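Local coordinates for protein probable chaperone (Pseudomonas aeruginosa, PDB 4JMF) that probably serves as a type III secretion chaperone of the CesT family (SpcS), working as a dimer that holds a bound partner protein, at residues 3-8 and 45-50; 25-30 and 38-43; 70-75 and 98-103. All coordinates share one frame; numbering follows the deposited sequence.

Interaction 1 (3-8 and 45-50); sequences PLYRAA and DHLLMF
Asp45 OD1 accepts a hydrogen bond from Asn2 ND2, and Leu4 CD1 rests beside that same oxygen, with Leu4 CD1 to Asp45 OD1 at 4.2 Å. Asn2, just ahead of helix 3-15, also bonds the backbone N of Leu4 through its OD1 and Glu41 OE2 through its ND2, and Glu41 OE2 in turn holds Asp45 N. Between 3-8 and 45-50 themselves there is no hydrogen bond, and the main touch is apolar. Tyr5 carries its CG anti to the backbone N (chi1 177°), which sends the ring out from the helix toward the sheet. The ring presents its edge, not a face, to Leu47: Tyr5 CE1 lies 3.5 Å from Leu47 CD1, near the ring plane, and Tyr5 OH is 4.0 Å from the same methyl. The two side chains meet at about a right angle. Of the two leucine branches, CD1 is the one that touches. Leu39 packs against both Tyr5 and Leu47, and Ile101 of helix 98-114 also packs on Leu47. With only 156 Å² buried, this small junction of helix and sheet relies on methyl-to-ring-edge packing in its buried part, while the hydrogen bonds that run beside it, at the more open end, come from Asn2 and Glu41.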
loop_
_atom_site.group_PDB
_atom_site.type_symbol
_atom_site.label_atom_id
_atom_site.label_comp_id
_atom_site.label_asym_id
_atom_site.label_seq_id
_atom_site.Cartn_x
_atom_site.Cartn_y
_atom_site.Cartn_z
ATOM N N PRO B 3 -18.415 13.519 -3.193
ATOM C CA PRO B 3 -18.152 14.748 -2.429
ATOM C C PRO B 3 -16.936 14.633 -1.515
ATOM O O PRO B 3 -16.206 15.616 -1.348
ATOM C CB PRO B 3 -19.414 14.899 -1.575
ATOM C CG PRO B 3 -20.477 14.238 -2.362
ATOM C CD PRO B 3 -19.823 13.090 -3.076
ATOM N N LEU B 4 -16.718 13.453 -0.946
ATOM C CA LEU B 4 -15.595 13.237 -0.032
ATOM C C LEU B 4 -14.262 13.224 -0.775
ATOM O O LEU B 4 -13.233 13.639 -0.231
ATOM C CB LEU B 4 -15.775 11.925 0.742
ATOM C CG LEU B 4 -17.122 11.727 1.449
ATOM C CD1 LEU B 4 -17.199 10.354 2.116
ATOM C CD2 LEU B 4 -17.344 12.818 2.469
ATOM N N TYR B 5 -14.282 12.735 -2.018
ATOM C CA TYR B 5 -13.089 12.759 -2.860
ATOM C C TYR B 5 -12.815 14.192 -3.313
ATOM O O TYR B 5 -11.672 14.659 -3.258
ATOM C CB TYR B 5 -13.230 11.816 -4.065
ATOM C CG TYR B 5 -12.049 11.853 -5.012
ATOM C CD1 TYR B 5 -10.884 11.163 -4.718
ATOM C CD2 TYR B 5 -12.103 12.571 -6.200
ATOM C CE1 TYR B 5 -9.800 11.196 -5.574
ATOM C CE2 TYR B 5 -11.024 12.612 -7.063
ATOM C CZ TYR B 5 -9.873 11.917 -6.740
ATOM O OH TYR B 5 -8.780 11.935 -7.591
ATOM N N ARG B 6 -13.854 14.900 -3.739
ATOM C CA ARG B 6 -13.674 16.293 -4.142
ATOM C C ARG B 6 -13.076 17.120 -3.001
ATOM O O ARG B 6 -12.174 17.931 -3.218
ATOM C CB ARG B 6 -14.996 16.915 -4.616
ATOM C CG ARG B 6 -14.853 18.377 -5.034
ATOM C CD ARG B 6 -16.180 18.994 -5.471
ATOM N NE ARG B 6 -17.293 18.657 -4.581
ATOM C CZ ARG B 6 -18.335 17.901 -4.929
ATOM N NH1 ARG B 6 -18.419 17.397 -6.156
ATOM N NH2 ARG B 6 -19.298 17.651 -4.048
ATOM N N ALA B 7 -13.561 16.885 -1.785
ATOM C CA ALA B 7 -13.083 17.612 -0.615
ATOM C C ALA B 7 -11.616 17.311 -0.338
ATOM O O ALA B 7 -10.864 18.207 0.022
ATOM C CB ALA B 7 -13.932 17.281 0.599
ATOM N N ALA B 8 -11.211 16.050 -0.500
ATOM C CA ALA B 8 -9.804 15.677 -0.320
ATOM C C ALA B 8 -8.908 16.342 -1.365
ATOM O O ALA B 8 -7.826 16.858 -1.039
ATOM C CB ALA B 8 -9.640 14.168 -0.367
ATOM N N ASP B 45 -13.806 5.502 -2.160
ATOM C CA ASP B 45 -13.350 5.954 -0.837
ATOM C C ASP B 45 -11.857 5.802 -0.568
ATOM O O ASP B 45 -11.416 5.977 0.572
ATOM C CB ASP B 45 -14.168 5.302 0.288
ATOM C CG ASP B 45 -15.623 5.724 0.260
ATOM O OD1 ASP B 45 -15.891 6.934 0.082
ATOM O OD2 ASP B 45 -16.494 4.842 0.395
ATOM N N HIS B 46 -11.077 5.502 -1.606
ATOM C CA HIS B 46 -9.613 5.557 -1.487
ATOM C C HIS B 46 -9.014 6.481 -2.534
ATOM O O HIS B 46 -9.574 6.655 -3.616
ATOM C CB HIS B 46 -8.979 4.169 -1.625
ATOM C CG HIS B 46 -9.382 3.205 -0.557
ATOM N ND1 HIS B 46 -10.664 2.708 -0.454
ATOM C CD2 HIS B 46 -8.670 2.629 0.441
ATOM C CE1 HIS B 46 -10.724 1.866 0.561
ATOM N NE2 HIS B 46 -9.533 1.810 1.129
ATOM N N LEU B 47 -7.877 7.088 -2.210
ATOM C CA LEU B 47 -7.199 7.972 -3.154
ATOM C C LEU B 47 -5.936 7.285 -3.640
ATOM O O LEU B 47 -5.034 6.992 -2.844
ATOM C CB LEU B 47 -6.823 9.300 -2.487
ATOM C CG LEU B 47 -5.872 10.212 -3.272
ATOM C CD1 LEU B 47 -6.488 10.633 -4.596
ATOM C CD2 LEU B 47 -5.567 11.444 -2.467
ATOM N N LEU B 48 -5.876 7.032 -4.942
ATOM C CA LEU B 48 -4.715 6.393 -5.545
ATOM C C LEU B 48 -3.861 7.463 -6.203
ATOM O O LEU B 48 -4.372 8.247 -6.993
ATOM C CB LEU B 48 -5.175 5.383 -6.596
ATOM C CG LEU B 48 -4.117 4.628 -7.397
ATOM C CD1 LEU B 48 -3.426 3.565 -6.523
ATOM C CD2 LEU B 48 -4.756 3.998 -8.645
ATOM N N MET B 49 -2.573 7.517 -5.861
ATOM C CA MET B 49 -1.647 8.416 -6.548
ATOM C C MET B 49 -0.596 7.581 -7.252
ATOM O O MET B 49 -0.082 6.612 -6.682
ATOM C CB MET B 49 -0.936 9.344 -5.556
ATOM C CG MET B 49 -1.857 10.217 -4.724
ATOM S SD MET B 49 -0.873 11.442 -3.857
ATOM C CE MET B 49 -2.127 12.325 -2.933
ATOM N N PHE B 50 -0.243 7.952 -8.477
ATOM C CA PHE B 50 0.781 7.172 -9.167
ATOM C C PHE B 50 1.509 7.960 -10.230
ATOM O O PHE B 50 1.028 8.998 -10.688
ATOM C CB PHE B 50 0.184 5.883 -9.766
ATOM C CG PHE B 50 -0.922 6.123 -10.761
ATOM C CD1 PHE B 50 -0.672 6.072 -12.126
ATOM C CD2 PHE B 50 -2.223 6.373 -10.333
ATOM C CE1 PHE B 50 -1.706 6.284 -13.047
ATOM C CE2 PHE B 50 -3.260 6.586 -11.245
ATOM C CZ PHE B 50 -2.998 6.540 -12.599
#

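Interaction 2 (25-30 and 38-43); sequences ESVLSL and HLAEHP
Leu39 N donates to Leu28 O at 2.8 Å, and Leu28 N returns a bond to Leu39 O at 3.1 Å, with N-H...O angles of 149° and 147°. At the next pair, Ser29 OG and His38 ND1 share a hydrogen bond of 3.1 Å whose direction is open; the hydroxyl sits at the edge of the imidazole, near its plane. A water accepts from Glu41 N and donates to Ser26 O, bridging the chains just before strand 28-32 begins. The segments belong to the antiparallel beta hairpin of strands 28-32 and 35-41, with Leu28-Leu39 the hydrogen-bonded pair and Ser29-His38 the non-hydrogen-bonded one. Leu28 and Leu39 project on the face that helix 3-15 covers. There Leu39 CD1 meets Leu30 CD1 at 4.0 Å, the two side chains crossing at a slant. On the face of Ser29 and His38, Val27 CG1, set anti to its backbone N (chi1 -178°), is the branch laid on His38 CB, at 3.6 Å, while Val27 CG2 faces Ala40 CB more loosely at 4.4 Å. Apolar side chains of a different protein pack on Val27, Ser29, His38 and Ala40, and a strand of that chain pairs with Leu30.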
loop_
_atom_site.group_PDB
_atom_site.type_symbol
_atom_site.label_atom_id
_atom_site.label_comp_id
_atom_site.label_asym_id
_atom_site.label_seq_id
_atom_site.Cartn_x
_atom_site.Cartn_y
_atom_site.Cartn_z
ATOM N N GLU B 25 -14.325 14.586 -13.680
ATOM C CA GLU B 25 -14.472 13.138 -13.703
ATOM C C GLU B 25 -13.115 12.484 -13.966
ATOM O O GLU B 25 -12.275 13.039 -14.682
ATOM C CB GLU B 25 -15.459 12.732 -14.799
ATOM C CG GLU B 25 -15.094 13.289 -16.180
ATOM C CD GLU B 25 -15.992 12.780 -17.297
ATOM O OE1 GLU B 25 -16.855 11.910 -17.036
ATOM O OE2 GLU B 25 -15.828 13.255 -18.444
ATOM N N SER B 26 -12.901 11.324 -13.359
ATOM C CA SER B 26 -11.688 10.551 -13.585
ATOM C C SER B 26 -10.414 11.183 -13.006
ATOM O O SER B 26 -10.385 11.668 -11.865
ATOM C CB SER B 26 -11.485 10.260 -15.086
ATOM O OG SER B 26 -10.958 11.397 -15.778
ATOM N N VAL B 27 -9.373 11.172 -13.833
ATOM C CA VAL B 27 -8.001 11.311 -13.384
ATOM C C VAL B 27 -7.506 12.743 -13.444
ATOM O O VAL B 27 -7.562 13.384 -14.505
ATOM C CB VAL B 27 -7.089 10.426 -14.250
ATOM C CG1 VAL B 27 -5.655 10.518 -13.783
ATOM C CG2 VAL B 27 -7.575 8.987 -14.204
ATOM N N LEU B 28 -7.034 13.238 -12.301
ATOM C CA LEU B 28 -6.306 14.503 -12.241
ATOM C C LEU B 28 -4.816 14.247 -12.365
ATOM O O LEU B 28 -4.293 13.293 -11.788
ATOM C CB LEU B 28 -6.546 15.197 -10.905
ATOM C CG LEU B 28 -7.792 16.067 -10.826
ATOM C CD1 LEU B 28 -8.047 16.506 -9.387
ATOM C CD2 LEU B 28 -7.604 17.282 -11.730
ATOM N N SER B 29 -4.121 15.114 -13.088
ATOM C CA SER B 29 -2.685 14.964 -13.226
ATOM C C SER B 29 -1.972 16.214 -12.726
ATOM O O SER B 29 -2.472 17.326 -12.897
ATOM C CB SER B 29 -2.322 14.696 -14.687
ATOM O OG SER B 29 -3.102 13.634 -15.209
ATOM N N LEU B 30 -0.804 16.013 -12.125
ATOM C CA LEU B 30 0.021 17.095 -11.598
ATOM C C LEU B 30 1.450 16.924 -12.080
ATOM O O LEU B 30 1.961 15.813 -12.097
ATOM C CB LEU B 30 0.037 17.039 -10.075
ATOM C CG LEU B 30 -1.278 17.326 -9.373
ATOM C CD1 LEU B 30 -1.118 17.068 -7.885
ATOM C CD2 LEU B 30 -1.656 18.781 -9.639
ATOM N N HIS B 38 -0.538 11.225 -11.216
ATOM C CA HIS B 38 -1.983 11.140 -11.431
ATOM C C HIS B 38 -2.696 10.765 -10.126
ATOM O O HIS B 38 -2.127 10.047 -9.300
ATOM C CB HIS B 38 -2.303 10.085 -12.499
ATOM C CG HIS B 38 -1.393 10.135 -13.685
ATOM N ND1 HIS B 38 -1.604 10.984 -14.752
ATOM C CD2 HIS B 38 -0.260 9.448 -13.969
ATOM C CE1 HIS B 38 -0.640 10.816 -15.642
ATOM N NE2 HIS B 38 0.187 9.890 -15.193
ATOM N N LEU B 39 -3.934 11.240 -9.963
ATOM C CA LEU B 39 -4.712 11.006 -8.756
ATOM C C LEU B 39 -6.057 10.503 -9.209
ATOM O O LEU B 39 -6.606 11.010 -10.186
ATOM C CB LEU B 39 -4.940 12.312 -7.991
ATOM C CG LEU B 39 -3.814 13.339 -7.981
ATOM C CD1 LEU B 39 -4.281 14.635 -7.280
ATOM C CD2 LEU B 39 -2.617 12.778 -7.304
ATOM N N ALA B 40 -6.594 9.509 -8.513
ATOM C CA ALA B 40 -7.910 9.012 -8.863
ATOM C C ALA B 40 -8.539 8.399 -7.642
ATOM O O ALA B 40 -7.834 7.951 -6.744
ATOM C CB ALA B 40 -7.800 7.961 -9.972
ATOM N N GLU B 41 -9.862 8.367 -7.607
ATOM C CA GLU B 41 -10.539 7.602 -6.577
ATOM C C GLU B 41 -10.557 6.130 -6.995
ATOM O O GLU B 41 -11.211 5.767 -7.972
ATOM C CB GLU B 41 -11.970 8.082 -6.383
ATOM C CG GLU B 41 -12.634 7.377 -5.213
ATOM C CD GLU B 41 -14.070 7.808 -4.984
ATOM O OE1 GLU B 41 -14.666 8.470 -5.868
ATOM O OE2 GLU B 41 -14.609 7.467 -3.906
ATOM N N HIS B 42 -9.857 5.276 -6.256
ATOM C CA HIS B 42 -9.711 3.889 -6.698
ATOM C C HIS B 42 -9.194 3.023 -5.572
ATOM O O HIS B 42 -8.058 3.196 -5.139
ATOM C CB HIS B 42 -8.740 3.816 -7.880
ATOM C CG HIS B 42 -8.716 2.484 -8.563
ATOM N ND1 HIS B 42 -7.860 1.469 -8.189
ATOM C CD2 HIS B 42 -9.436 2.001 -9.606
ATOM C CE1 HIS B 42 -8.047 0.420 -8.974
ATOM N NE2 HIS B 42 -8.999 0.717 -9.842
ATOM N N PRO B 43 -10.038 2.118 -5.053
ATOM C CA PRO B 43 -11.465 1.987 -5.371
ATOM C C PRO B 43 -12.205 3.097 -4.671
ATOM O O PRO B 43 -11.565 4.030 -4.161
ATOM C CB PRO B 43 -11.848 0.649 -4.727
ATOM C CG PRO B 43 -10.888 0.528 -3.550
ATOM C CD PRO B 43 -9.602 1.168 -4.013
HETATM O O HOH W 1 -11.290 9.696 -9.782
#

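Interaction 3 (70-75 and 98-103); sequences DPCKPI and RAQIHH
His103 NE2 donates to Asp70 OD2 in a His-carboxylate hydrogen bond, and the acid is itself the first residue of an Asx turn within a type I beta turn, Asp70 to Lys73. The bond joins this loop to helix 98-114. His103 NE2 to Asp70 OD2 is 2.7 Å and fairly straight (163°), uses the syn lone pair of OD2, and keeps ring and carboxylate only 10° from coplanar. Asp70 OD1 takes Cys72 N at 2.9 Å from above the carboxylate plane, closing the Asx turn. A water also donates to Asp70 OD1 and accepts from Gln100 NE2, so the carboxylate is gripped through both oxygens, which would hold its rotation and probably favour its charged form. The amide of Gln100 has a direct partner too, Gln91 OE1 on strand 85-92. The remaining contacts are made by sulfur. Cys72 SG, anti to its own carbonyl carbon (chi1 -66°), turns toward the helix, where Gln100 and His103 lie on one side of it. Cys72 SG approaches the edge of the His103 ring, 4.2 Å from His103 CD2, while Gln104 adds packing on Cys72. Within 98-103 the nearest atom to the sulfur is at the end of the bent Gln100 chain, with Cys72 SG 3.4 Å from Gln100 NE2.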
loop_
_atom_site.group_PDB
_atom_site.type_symbol
_atom_site.label_atom_id
_atom_site.label_comp_id
_atom_site.label_asym_id
_atom_site.label_seq_id
_atom_site.Cartn_x
_atom_site.Cartn_y
_atom_site.Cartn_z
ATOM N N ASP B 70 5.841 3.564 7.206
ATOM C CA ASP B 70 5.009 4.593 6.560
ATOM C C ASP B 70 4.145 3.975 5.473
ATOM O O ASP B 70 4.659 3.583 4.425
ATOM C CB ASP B 70 5.905 5.675 5.933
ATOM C CG ASP B 70 5.123 6.901 5.481
ATOM O OD1 ASP B 70 3.902 6.786 5.214
ATOM O OD2 ASP B 70 5.736 7.991 5.392
ATOM N N PRO B 71 2.822 3.908 5.700
ATOM C CA PRO B 71 1.899 3.317 4.717
ATOM C C PRO B 71 1.877 4.031 3.359
ATOM O O PRO B 71 1.401 3.429 2.379
ATOM C CB PRO B 71 0.525 3.455 5.393
ATOM C CG PRO B 71 0.839 3.568 6.866
ATOM C CD PRO B 71 2.119 4.357 6.915
ATOM N N CYS B 72 2.383 5.264 3.281
ATOM C CA CYS B 72 2.413 5.969 2.000
ATOM C C CYS B 72 3.660 5.653 1.179
ATOM O O CYS B 72 3.843 6.210 0.087
ATOM C CB CYS B 72 2.308 7.483 2.206
ATOM S SG CYS B 72 0.710 8.004 2.881
ATOM N N LYS B 73 4.534 4.795 1.703
ATOM C CA LYS B 73 5.711 4.383 0.916
ATOM C C LYS B 73 5.155 3.720 -0.331
ATOM O O LYS B 73 4.309 2.824 -0.232
ATOM C CB LYS B 73 6.583 3.388 1.675
ATOM C CG LYS B 73 7.748 2.856 0.833
ATOM C CD LYS B 73 8.471 1.729 1.541
ATOM C CE LYS B 73 9.653 1.241 0.693
ATOM N NZ LYS B 73 10.422 0.157 1.371
ATOM N N PRO B 74 5.572 4.192 -1.512
ATOM C CA PRO B 74 4.915 3.686 -2.720
ATOM C C PRO B 74 5.410 2.306 -3.140
ATOM O O PRO B 74 6.441 1.813 -2.671
ATOM C CB PRO B 74 5.278 4.729 -3.785
ATOM C CG PRO B 74 6.560 5.319 -3.297
ATOM C CD PRO B 74 6.558 5.246 -1.804
ATOM N N ILE B 75 4.648 1.700 -4.044
ATOM C CA ILE B 75 4.887 0.349 -4.506
ATOM C C ILE B 75 5.209 0.462 -5.993
ATOM O O ILE B 75 4.666 1.334 -6.667
ATOM C CB ILE B 75 3.596 -0.474 -4.340
ATOM C CG1 ILE B 75 3.111 -0.408 -2.898
ATOM C CG2 ILE B 75 3.776 -1.918 -4.806
ATOM C CD1 ILE B 75 4.134 -0.825 -1.921
ATOM N N ARG B 98 -5.422 17.577 5.320
ATOM C CA ARG B 98 -4.487 18.332 4.488
ATOM C C ARG B 98 -3.035 17.879 4.601
ATOM O O ARG B 98 -2.348 17.712 3.587
ATOM C CB ARG B 98 -4.578 19.827 4.783
ATOM C CG ARG B 98 -3.938 20.658 3.682
ATOM C CD ARG B 98 -4.208 22.123 3.884
ATOM N NE ARG B 98 -5.595 22.354 4.245
ATOM C CZ ARG B 98 -6.037 23.475 4.800
ATOM N NH1 ARG B 98 -5.185 24.467 5.037
ATOM N NH2 ARG B 98 -7.324 23.599 5.117
ATOM N N ALA B 99 -2.562 17.680 5.825
ATOM C CA ALA B 99 -1.182 17.241 6.027
ATOM C C ALA B 99 -0.969 15.854 5.425
ATOM O O ALA B 99 0.028 15.588 4.738
ATOM C CB ALA B 99 -0.851 17.225 7.512
ATOM N N GLN B 100 -1.907 14.959 5.692
ATOM C CA GLN B 100 -1.717 13.591 5.251
ATOM C C GLN B 100 -1.763 13.439 3.721
ATOM O O GLN B 100 -0.958 12.696 3.150
ATOM C CB GLN B 100 -2.690 12.654 5.964
ATOM C CG GLN B 100 -2.449 11.176 5.659
ATOM C CD GLN B 100 -1.058 10.680 6.114
ATOM O OE1 GLN B 100 -0.365 11.331 6.919
ATOM N NE2 GLN B 100 -0.658 9.510 5.603
ATOM N N ILE B 101 -2.667 14.150 3.052
ATOM C CA ILE B 101 -2.726 14.043 1.599
ATOM C C ILE B 101 -1.452 14.621 0.976
ATOM O O ILE B 101 -0.876 14.035 0.045
ATOM C CB ILE B 101 -4.052 14.609 1.007
ATOM C CG1 ILE B 101 -4.226 14.191 -0.454
ATOM C CG2 ILE B 101 -4.140 16.134 1.125
ATOM C CD1 ILE B 101 -5.617 14.547 -1.018
ATOM N N HIS B 102 -0.979 15.730 1.542
ATOM C CA HIS B 102 0.297 16.313 1.143
ATOM C C HIS B 102 1.400 15.268 1.328
ATOM O O HIS B 102 2.216 15.042 0.435
ATOM C CB HIS B 102 0.570 17.570 1.979
ATOM C CG HIS B 102 1.837 18.289 1.619
ATOM N ND1 HIS B 102 3.036 18.049 2.259
ATOM C CD2 HIS B 102 2.082 19.265 0.712
ATOM C CE1 HIS B 102 3.968 18.834 1.747
ATOM N NE2 HIS B 102 3.416 19.581 0.807
ATOM N N HIS B 103 1.409 14.619 2.486
ATOM C CA HIS B 103 2.406 13.587 2.777
ATOM C C HIS B 103 2.364 12.430 1.774
ATOM O O HIS B 103 3.416 11.927 1.352
ATOM C CB HIS B 103 2.231 13.067 4.205
ATOM C CG HIS B 103 3.290 12.100 4.631
ATOM N ND1 HIS B 103 4.543 12.499 5.039
ATOM C CD2 HIS B 103 3.282 10.746 4.710
ATOM C CE1 HIS B 103 5.262 11.436 5.360
ATOM N NE2 HIS B 103 4.523 10.360 5.166
HETATM O O HOH W 2 1.963 8.009 6.511
#

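How the interactions relate
Interactions 1 and 2 share a sheet, their centres 8 Å apart: His38 N lies 2.8 Å from Phe50 O, and Leu48 N the same distance from Ala40 O, consistent with hydrogen bonds between strands 35-41 and 46-53. Tyr5 OH also reaches Ala40 CA, at 3.3 Å. Interaction 3 joins interaction 1 through Ile101, whose CD1 packs 3.4 Å from Leu47 CD2, bringing helix 98-114 over the sheet. Interactions 2 and 3 lie on opposite sides of the chain's centre, with nearest atoms about 6 Å apart. The dimer partner touches all three, and the bound protein of another kind extends the sheet at Leu30, beside strand 28-32.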